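Local coordinates for protein sensory transduction histidine kinase, putative (Borrelia burgdorferi, PDB 5BWJ) that probably acts as a hybrid sensor histidine kinase, its periplasmic Venus flytrap domain, the part held here, sensing small molecules, at residues G30-F33 and S34-K38. Residues are numbered along the deposited sequence; the frame is centred on the assembly and turned at random.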
loop_
_atom_site.group_PDB
_atom_site.type_symbol
_atom_site.label_atom_id
_atom_site.label_comp_id
_atom_site.label_asym_id
_atom_site.label_seq_id
_atom_site.Cartn_x
_atom_site.Cartn_y
_atom_site.Cartn_z
ATOM N N GLY B 30 13.710 -1.429 1.848
ATOM C CA GLY B 30 12.603 -2.089 1.183
ATOM C C GLY B 30 12.658 -3.600 1.261
ATOM O O GLY B 30 13.642 -4.177 1.726
ATOM N N LEU B 31 11.592 -4.238 0.788
ATOM C CA LEU B 31 11.458 -5.688 0.854
ATOM C C LEU B 31 11.677 -6.358 -0.504
ATOM O O LEU B 31 11.672 -7.586 -0.596
ATOM C CB LEU B 31 10.074 -6.060 1.401
ATOM C CG LEU B 31 8.857 -5.474 0.676
ATOM C CD1 LEU B 31 8.409 -6.369 -0.463
ATOM C CD2 LEU B 31 7.718 -5.244 1.652
ATOM N N ILE B 32 11.865 -5.559 -1.552
ATOM C CA ILE B 32 12.018 -6.103 -2.901
ATOM C C ILE B 32 13.280 -6.953 -3.011
ATOM O O ILE B 32 13.322 -7.923 -3.766
ATOM C CB ILE B 32 12.071 -4.982 -3.974
ATOM C CG1 ILE B 32 11.971 -5.568 -5.387
ATOM C CG2 ILE B 32 13.356 -4.164 -3.853
ATOM C CD1 ILE B 32 10.634 -6.199 -5.714
ATOM N N PHE B 33 14.302 -6.580 -2.248
ATOM C CA PHE B 33 15.588 -7.265 -2.300
ATOM C C PHE B 33 15.440 -8.699 -1.804
ATOM O O PHE B 33 16.047 -9.622 -2.348
ATOM C CB PHE B 33 16.626 -6.504 -1.473
ATOM C CG PHE B 33 16.611 -5.021 -1.711
ATOM C CD1 PHE B 33 17.195 -4.481 -2.846
ATOM C CD2 PHE B 33 15.997 -4.167 -0.807
ATOM C CE1 PHE B 33 17.173 -3.117 -3.072
ATOM C CE2 PHE B 33 15.974 -2.802 -1.028
ATOM C CZ PHE B 33 16.563 -2.276 -2.164
ATOM N N SER B 34 14.619 -8.876 -0.773
ATOM C CA SER B 34 14.301 -10.201 -0.254
ATOM C C SER B 34 13.552 -11.033 -1.293
ATOM O O SER B 34 13.829 -12.220 -1.467
ATOM C CB SER B 34 13.466 -10.084 1.023
ATOM O OG SER B 34 13.037 -11.359 1.471
ATOM N N ILE B 35 12.602 -10.403 -1.978
ATOM C CA ILE B 35 11.817 -11.079 -3.004
ATOM C C ILE B 35 12.691 -11.515 -4.178
ATOM O O ILE B 35 12.550 -12.627 -4.684
ATOM C CB ILE B 35 10.687 -10.176 -3.540
ATOM C CG1 ILE B 35 9.750 -9.760 -2.404
ATOM C CG2 ILE B 35 9.891 -10.896 -4.632
ATOM C CD1 ILE B 35 8.758 -8.685 -2.795
ATOM N N LEU B 36 13.579 -10.628 -4.615
ATOM C CA LEU B 36 14.431 -10.904 -5.767
ATOM C C LEU B 36 15.416 -12.037 -5.489
ATOM O O LEU B 36 15.709 -12.837 -6.376
ATOM C CB LEU B 36 15.189 -9.641 -6.183
ATOM C CG LEU B 36 14.345 -8.536 -6.827
ATOM C CD1 LEU B 36 15.164 -7.264 -6.997
ATOM C CD2 LEU B 36 13.786 -8.984 -8.169
ATOM N N ASP B 37 15.927 -12.104 -4.262
ATOM C CA ASP B 37 16.808 -13.197 -3.865
ATOM C C ASP B 37 16.066 -14.531 -3.908
ATOM O O ASP B 37 16.640 -15.555 -4.274
ATOM C CB ASP B 37 17.376 -12.956 -2.465
ATOM C CG ASP B 37 18.441 -11.871 -2.441
ATOM O OD1 ASP B 37 19.127 -11.677 -3.466
ATOM O OD2 ASP B 37 18.597 -11.213 -1.391
ATOM N N LYS B 38 14.792 -14.517 -3.532
ATOM C CA LYS B 38 13.974 -15.724 -3.591
ATOM C C LYS B 38 13.737 -16.141 -5.038
ATOM O O LYS B 38 13.912 -17.309 -5.392
ATOM C CB LYS B 38 12.636 -15.511 -2.881
ATOM C CG LYS B 38 12.720 -15.546 -1.366
ATOM C CD LYS B 38 11.336 -15.631 -0.749
ATOM C CE LYS B 38 11.404 -15.959 0.729
ATOM N NZ LYS B 38 10.066 -16.322 1.267
HETATM O O HOH W 1 14.560 -6.870 1.409
#
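The carbonyls of Leu-31, Ile-32 and Phe-33 accept i to i+4 hydrogen bonds from the amides of Ile-35, Leu-36 and Asp-37, closing the first turn of helix 32-42. The bond from Leu-36 N to Ile-32 O is the shortest, 2.8 Å, and bends to 157° at the hydrogen. Leu-31 O also receives a weak bond from Ser-34 N (3.2 Å, 121°). That amide has a second partner: a water that accepts from Ser-34 N at 3.0 Å and donates to Gly-30 O, bridging the loop to the helix start. The same water lies at the edge of the Phe-33 ring, in its plane, while Ile-32 CG2 sits 3.8 Å above the ring centre. In this periplasmic sensor of Venus flytrap fold, the helix follows the short hairpin of strands 21-22 and 28-29 and leads into strand 45-52, which pairs parallel with strand 6-13; Leu-36 packs on both of these strands. Leu-31 and Ile-35 run side by side in the same direction, and their CD1 methyls press together at 3.3 Å, tighter than normal van der Waals contact. Leu-31 reaches the Ile-35 methyl with CG set between its own backbone N and carbonyl carbon (chi1 55°). Ile-32 and Leu-36 are angled across each other, CG1 of the former 4.0 Å from CD1 of the latter. Phe-182 of the second subunit packs on Leu-31 and Ser-34, and Lys-38 NZ forms a salt bridge with Asp-180 of that subunit.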